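PDB 1O4S: aspartate aminotransferase from Thermotoga maritima, which catalyses the reversible, pyridoxal-phosphate-dependent transfer of the amino group between L-aspartate and 2-oxoglutarate, giving oxaloacetate and L-glutamate. Local coordinates for the interface of chains A and B. Numbering follows the deposited sequence. Chains: chain A/B, Aspartate aminotransferase.

Contact 1: the interface of chains A and B. Residues chain A 118-122, 145, 271; chain B 15, 17-18, 144.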
# COMPACT_ATOMS: atom_id res chain seq x y z
N PHE A 118 -10.54 5.44 -5.54
CA PHE A 118 -11.82 4.74 -5.41
C PHE A 118 -12.25 4.69 -3.95
O PHE A 118 -13.40 4.86 -3.68
CB PHE A 118 -11.80 3.33 -6.01
CG PHE A 118 -11.50 3.29 -7.47
CD1 PHE A 118 -12.25 4.04 -8.38
CD2 PHE A 118 -10.50 2.48 -7.97
CE1 PHE A 118 -11.95 4.01 -9.78
CE2 PHE A 118 -10.22 2.44 -9.35
CZ PHE A 118 -10.94 3.21 -10.24
N MET A 119 -11.34 4.39 -3.03
CA MET A 119 -11.66 4.32 -1.60
C MET A 119 -12.11 5.70 -1.06
O MET A 119 -12.99 5.81 -0.22
CB MET A 119 -10.46 3.82 -0.77
CG MET A 119 -10.14 2.31 -0.93
SD MET A 119 -11.41 1.20 -0.33
CE MET A 119 -11.31 1.53 1.42
N ALA A 120 -11.49 6.75 -1.60
CA ALA A 120 -11.76 8.12 -1.16
C ALA A 120 -13.07 8.66 -1.74
O ALA A 120 -13.68 9.54 -1.12
CB ALA A 120 -10.62 9.02 -1.56
N LEU A 121 -13.49 8.15 -2.90
CA LEU A 121 -14.58 8.76 -3.63
C LEU A 121 -15.86 7.94 -3.64
O LEU A 121 -16.93 8.53 -3.79
CB LEU A 121 -14.18 9.06 -5.09
CG LEU A 121 -13.04 10.08 -5.19
CD1 LEU A 121 -12.64 10.30 -6.62
CD2 LEU A 121 -13.45 11.38 -4.47
N LEU A 122 -15.77 6.62 -3.53
CA LEU A 122 -16.94 5.77 -3.71
C LEU A 122 -17.56 5.42 -2.39
O LEU A 122 -16.86 5.06 -1.43
CB LEU A 122 -16.61 4.47 -4.39
CG LEU A 122 -15.89 4.56 -5.72
CD1 LEU A 122 -15.84 3.17 -6.29
CD2 LEU A 122 -16.53 5.50 -6.71
N ALA A 145 -13.46 -1.51 -3.27
CA ALA A 145 -13.89 -0.23 -2.69
C ALA A 145 -15.42 -0.16 -2.54
O ALA A 145 -15.92 0.83 -2.09
CB ALA A 145 -13.34 0.96 -3.51
N ILE A 271 -6.65 7.70 3.58
CA ILE A 271 -6.62 6.31 3.17
C ILE A 271 -5.15 5.81 3.19
O ILE A 271 -4.86 4.78 3.79
CB ILE A 271 -7.26 6.12 1.73
CG1 ILE A 271 -8.71 6.65 1.63
CG2 ILE A 271 -7.18 4.66 1.27
CD1 ILE A 271 -9.61 6.03 2.58
N SER B 15 -16.22 10.15 -0.28
CA SER B 15 -17.02 9.10 0.33
C SER B 15 -17.31 9.39 1.81
O SER B 15 -16.47 9.95 2.52
CB SER B 15 -16.40 7.73 0.16
OG SER B 15 -15.34 7.54 1.00
N ARG B 17 -17.42 7.31 4.22
CA ARG B 17 -16.55 6.54 5.12
C ARG B 17 -15.35 7.35 5.64
O ARG B 17 -14.83 7.04 6.69
CB ARG B 17 -16.07 5.23 4.45
CG ARG B 17 -14.69 5.31 3.77
CD ARG B 17 -14.61 4.87 2.31
NE ARG B 17 -14.80 3.44 2.11
CZ ARG B 17 -14.99 2.84 0.92
NH1 ARG B 17 -15.01 3.52 -0.22
NH2 ARG B 17 -15.12 1.51 0.89
N ILE B 18 -14.89 8.36 4.88
CA ILE B 18 -13.75 9.19 5.27
C ILE B 18 -14.11 10.02 6.51
O ILE B 18 -13.25 10.26 7.36
CB ILE B 18 -13.35 10.18 4.12
CG1 ILE B 18 -12.91 9.47 2.85
CG2 ILE B 18 -12.26 11.16 4.60
CD1 ILE B 18 -11.62 8.82 2.94
N LEU B 144 -12.74 1.54 7.16
CA LEU B 144 -12.49 1.53 5.73
C LEU B 144 -12.89 0.22 5.07
O LEU B 144 -13.36 0.22 3.93
CB LEU B 144 -11.02 1.82 5.44
CG LEU B 144 -10.57 3.24 5.70
CD1 LEU B 144 -9.08 3.25 5.41
CD2 LEU B 144 -11.33 4.24 4.86
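B:Ser15 donates its backbone N to the carbonyl O of A:Ala120 at 2.8 Å, a nearly straight bond (175° at the hydrogen) that ties the N-terminal segment of chain B to the last turn of helix 109-121 in chain A. The hydroxyl OG of B:Ser15, turned between its own backbone N and carbonyl carbon (chi1 76°), reaches the neighbouring carbonyl O of A:Met119 at 3.2 Å. The chain of B:Arg17 curls to bring its guanidinium in among several backbone carbonyls. Its NH2 bonds to A:Ala145 O at 3.2 Å; the acceptor lies in the guanidinium plane, while the donor stands 53° out of the carbonyl plane. NH1 approaches A:Leu122 O to 2.7 Å, but its hydrogens are not aimed at that oxygen, so the pair is not a hydrogen bond. Methyl CE of A:Met119 sits over one guanidinium face, near the rim, the two side chains crossing at about a right angle. An alanine in place of B:Arg17 would probably leave A:Ala145 O without this donor and A:Met119 CE without the flat face beneath it. Alongside, CD1 of A:Ile271 packs tightly against B:Leu144 CD2 at 3.4 Å and B:Ile18 CD1 at 3.5 Å. The patch thus joins the C-terminal end of helix 109-121 and helix 262-275 of one subunit to helices 16-19 and 138-144 of the other, within the homodimer interface.

Contact 2: the interface of chains A and B. Residues chain A 14-15; chain B 120, 176, 209, 263, 267.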
# COMPACT_ATOMS: atom_id res chain seq x y z
N VAL A 14 -14.25 -15.62 5.01
CA VAL A 14 -13.66 -14.81 3.87
C VAL A 14 -14.71 -13.91 3.19
O VAL A 14 -15.74 -14.37 2.74
CB VAL A 14 -12.89 -15.72 2.81
CG1 VAL A 14 -12.67 -15.00 1.47
CG2 VAL A 14 -11.53 -16.17 3.36
N SER A 15 -14.43 -12.62 3.10
CA SER A 15 -15.39 -11.66 2.60
C SER A 15 -15.90 -11.93 1.18
O SER A 15 -15.17 -12.40 0.29
CB SER A 15 -14.86 -10.24 2.73
OG SER A 15 -13.80 -10.04 1.84
N ALA B 120 -10.09 -8.82 3.84
CA ALA B 120 -10.23 -10.20 3.43
C ALA B 120 -11.28 -10.93 4.21
O ALA B 120 -11.91 -11.82 3.69
CB ALA B 120 -8.92 -10.92 3.51
N LYS B 176 -17.05 -11.16 13.77
CA LYS B 176 -16.20 -11.92 12.87
C LYS B 176 -14.77 -12.09 13.39
O LYS B 176 -14.09 -13.02 13.01
CB LYS B 176 -16.20 -11.22 11.48
CG LYS B 176 -15.56 -12.05 10.34
CD LYS B 176 -16.54 -13.12 9.79
CE LYS B 176 -15.80 -14.19 8.92
NZ LYS B 176 -15.45 -13.78 7.49
N TYR B 209 -12.34 -15.33 13.99
CA TYR B 209 -10.89 -15.28 13.80
C TYR B 209 -10.24 -14.48 14.89
O TYR B 209 -10.80 -13.50 15.39
CB TYR B 209 -10.53 -14.60 12.49
CG TYR B 209 -10.81 -15.43 11.28
CD1 TYR B 209 -9.91 -16.39 10.86
CD2 TYR B 209 -11.98 -15.25 10.53
CE1 TYR B 209 -10.16 -17.17 9.75
CE2 TYR B 209 -12.24 -16.01 9.39
CZ TYR B 209 -11.33 -16.98 9.01
OH TYR B 209 -11.57 -17.76 7.90
N LYS B 263 -6.04 -20.64 2.82
CA LYS B 263 -7.27 -20.01 2.36
C LYS B 263 -7.24 -18.49 2.60
O LYS B 263 -7.46 -17.72 1.67
CB LYS B 263 -8.48 -20.65 3.05
CG LYS B 263 -9.83 -20.01 2.73
CD LYS B 263 -11.03 -20.85 3.21
CE LYS B 263 -12.32 -20.00 3.21
NZ LYS B 263 -13.51 -20.77 3.73
N ALA B 267 -6.73 -15.15 -0.04
CA ALA B 267 -7.59 -13.99 -0.06
C ALA B 267 -6.76 -12.71 0.17
O ALA B 267 -6.88 -11.73 -0.57
CB ALA B 267 -8.70 -14.13 1.00
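A:Ser15 meets B:Ala120 through polar bonds, while A:Val14, the first ordered residue of its chain, meets B:Lys263 and B:Ala267 through apolar contacts. The main polar link is a backbone bond from A:Ser15 N to B:Ala120 O, 2.7 Å long and nearly straight at 173°. The A:Ser15 hydroxyl OG bends back toward the same oxygen and adds a weak bond at 3.2 Å to B:Ala120 O, so this carbonyl receives both backbone and side chain of one residue. The apolar contacts belong to A:Val14, whose two methyl branches part to meet different residues of helix 262-275. CG1, anti to the backbone N (chi1 163°), faces the methyl CB of B:Ala267 at 4.1 Å. CG2 meets CE of B:Lys263 at 3.9 Å; that nearly straight lysine chain crosses the valine obliquely, offering its methylene end as an apolar surface. A third kind is mere proximity: the amine NZ of B:Lys176, carried in by a chain that turns at CB-CG (chi2 80°), comes to 3.3 Å from A:Val14 N, a close approach that is not a hydrogen bond. A:Val14 buries 71 Å² of its surface against chain B. The site lays the start of the ordered chain on the neighbouring subunit, which probably steadies the N-terminal segment and adds to the hold between the two halves of the homodimer.

Contact 3: the interface of chains A and B. Residues chain A 108, 112, 254, 276, 278-280; chain B 108, 112, 254, 276, 278-280.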
# COMPACT_ATOMS: atom_id res chain seq x y z
N ASN A 108 2.18 3.79 -3.24
CA ASN A 108 2.91 2.56 -3.67
C ASN A 108 2.47 2.19 -5.08
O ASN A 108 1.55 1.38 -5.29
CB ASN A 108 2.69 1.41 -2.71
CG ASN A 108 3.37 1.59 -1.40
OD1 ASN A 108 4.60 1.51 -1.33
ND2 ASN A 108 2.59 1.79 -0.31
N GLN A 112 -1.64 1.94 -6.24
CA GLN A 112 -2.24 2.36 -4.99
C GLN A 112 -2.93 3.73 -5.08
O GLN A 112 -3.91 3.98 -4.37
CB GLN A 112 -1.26 2.33 -3.83
CG GLN A 112 -1.92 2.64 -2.49
CD GLN A 112 -0.96 2.71 -1.30
OE1 GLN A 112 0.21 3.07 -1.45
NE2 GLN A 112 -1.48 2.41 -0.11
N ARG A 254 7.89 0.88 -6.54
CA ARG A 254 6.51 1.13 -6.10
C ARG A 254 6.34 2.60 -5.66
O ARG A 254 6.08 2.91 -4.49
CB ARG A 254 6.05 0.16 -5.01
CG ARG A 254 6.51 -1.27 -5.10
CD ARG A 254 6.10 -2.02 -6.39
NE ARG A 254 4.66 -1.87 -6.61
CZ ARG A 254 4.09 -1.23 -7.60
NH1 ARG A 254 4.80 -0.67 -8.57
NH2 ARG A 254 2.78 -1.12 -7.62
N THR A 276 -1.31 1.72 4.34
CA THR A 276 0.11 1.38 4.30
C THR A 276 0.99 2.34 5.09
O THR A 276 2.18 2.11 5.27
CB THR A 276 0.62 1.38 2.88
OG1 THR A 276 0.37 2.66 2.27
CG2 THR A 276 -0.11 0.35 2.03
N CYS A 278 3.14 5.85 5.00
CA CYS A 278 4.12 6.33 4.04
C CYS A 278 4.76 5.21 3.26
O CYS A 278 4.87 4.05 3.73
CB CYS A 278 5.24 7.12 4.75
SG CYS A 278 5.99 6.21 6.14
N ILE A 279 5.20 5.54 2.06
CA ILE A 279 5.90 4.57 1.25
C ILE A 279 7.38 4.46 1.66
O ILE A 279 7.93 5.33 2.31
CB ILE A 279 5.75 4.80 -0.28
CG1 ILE A 279 6.59 5.97 -0.80
CG2 ILE A 279 4.26 4.95 -0.68
CD1 ILE A 279 6.79 5.89 -2.29
N ASN A 280 8.01 3.40 1.19
CA ASN A 280 9.43 3.16 1.41
C ASN A 280 10.25 4.48 1.25
O ASN A 280 10.22 5.15 0.18
CB ASN A 280 9.92 2.04 0.47
CG ASN A 280 11.37 1.69 0.67
OD1 ASN A 280 12.27 2.46 0.30
ND2 ASN A 280 11.63 0.50 1.28
N ASN B 108 3.26 -4.06 3.02
CA ASN B 108 3.89 -2.79 3.34
C ASN B 108 3.66 -2.45 4.81
O ASN B 108 2.70 -1.76 5.17
CB ASN B 108 3.31 -1.67 2.46
CG ASN B 108 3.77 -1.75 1.02
OD1 ASN B 108 4.92 -1.48 0.75
ND2 ASN B 108 2.86 -2.08 0.09
N GLN B 112 -0.34 -2.65 6.57
CA GLN B 112 -1.06 -3.19 5.44
C GLN B 112 -1.43 -4.65 5.68
O GLN B 112 -2.46 -5.09 5.19
CB GLN B 112 -0.27 -3.01 4.13
CG GLN B 112 -1.13 -3.35 2.87
CD GLN B 112 -0.36 -3.36 1.54
OE1 GLN B 112 0.87 -3.51 1.50
NE2 GLN B 112 -1.11 -3.20 0.45
N ARG B 254 9.00 -0.32 5.29
CA ARG B 254 7.63 -0.81 5.13
C ARG B 254 7.58 -2.27 4.71
O ARG B 254 7.13 -2.55 3.60
CB ARG B 254 6.79 0.05 4.16
CG ARG B 254 7.09 1.56 4.19
CD ARG B 254 6.76 2.29 5.48
NE ARG B 254 5.43 1.97 5.97
CZ ARG B 254 5.13 1.25 7.06
NH1 ARG B 254 6.08 0.76 7.84
NH2 ARG B 254 3.86 1.03 7.36
N THR B 276 -1.73 -2.49 -3.97
CA THR B 276 -0.38 -1.96 -4.11
C THR B 276 0.50 -2.84 -4.98
O THR B 276 1.60 -2.43 -5.33
CB THR B 276 0.35 -1.86 -2.74
OG1 THR B 276 0.40 -3.16 -2.11
CG2 THR B 276 -0.37 -0.99 -1.80
N CYS B 278 3.03 -6.06 -5.31
CA CYS B 278 4.21 -6.39 -4.55
C CYS B 278 4.81 -5.15 -3.87
O CYS B 278 4.67 -4.02 -4.32
CB CYS B 278 5.27 -7.02 -5.47
SG CYS B 278 5.73 -6.03 -6.91
N ILE B 279 5.50 -5.38 -2.77
CA ILE B 279 6.22 -4.30 -2.08
C ILE B 279 7.57 -4.08 -2.74
O ILE B 279 8.09 -4.90 -3.48
CB ILE B 279 6.35 -4.54 -0.55
CG1 ILE B 279 7.46 -5.53 -0.18
CG2 ILE B 279 5.02 -5.01 0.04
CD1 ILE B 279 7.85 -5.53 1.32
N ASN B 280 8.14 -2.93 -2.44
CA ASN B 280 9.43 -2.53 -2.92
C ASN B 280 10.44 -3.69 -2.90
O ASN B 280 10.68 -4.31 -1.84
CB ASN B 280 9.90 -1.37 -2.05
CG ASN B 280 11.24 -0.82 -2.48
OD1 ASN B 280 12.29 -1.43 -2.24
ND2 ASN B 280 11.22 0.37 -3.05
O HOH W 1 6.25 -0.97 -1.60
O HOH W 2 6.25 1.26 0.74
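A:Asn108 and B:Asn108 meet tip to tip near the two-fold axis of this dimer of the pyridoxal-phosphate-dependent aminotransferase family, their amide planes stacked and 17° apart. Their OD1 atoms, both acceptors, stand 3.7 Å from each other and are bridged by water 1 and water 2. Each water also meets a backbone N, that of B:Asn280 for water 1 and that of A:Asn280 for water 2, the latter from A:Asn280 N at 2.8 Å. The A:Asn280 and B:Asn280 side chains cross at about a right angle with amides stacked almost parallel. Within each chain the glutamine sets the rotation of the asparagine: OE1 of A:Gln112 accepts from A:Asn108 N at 2.8 Å, in the carbonyl plane, and from A:Asn108 ND2, tilted out of it. At the other branch of that amide, A:Gln112 NE2 gives a nearly straight bond of 3.0 Å to the A:Thr276 hydroxyl OG1. Turning OG1 between its own backbone N and carbonyl carbon (chi1 56°) leaves the methyl CG2 to face the partner, where A:Thr276 CG2 lies 3.7 Å from CD of B:Gln112, the side chains running side by side. A:Arg254 and B:Arg254, each part of a pyridoxal-phosphate pocket, reach over the boundary, which probably helps hold each pocket against the other subunit. NH2 of A:Arg254 bonds to B:Thr276 O at 2.9 Å, with the acceptor in the guanidinium plane and the donor 42° above the carbonyl plane; NE adds a weak bond to B:Cys278 O at 3.1 Å. In the reverse direction B:Arg254 NH2 bonds to A:Thr276 O at 2.9 Å.

The C-alpha centres of contacts 1 and 2 are about 21 Å apart, those of contacts 1 and 3 about 18 Å, and those of contacts 2 and 3 about 22 Å. Helix 109-121 enters all of them, its early part in contact 3 and its later part in contacts 1 and 2. Helix 262-275 serves contacts 1 and 2 and ends just ahead of the segment in contact 3. B:Ser15 pairs with A:Ala120 in contact 1 and A:Ser15 with B:Ala120 in contact 2, as two-fold symmetry demands. The dimer is thereby held both at its axis, beside the cofactor pockets, and by reciprocal N-terminal segments.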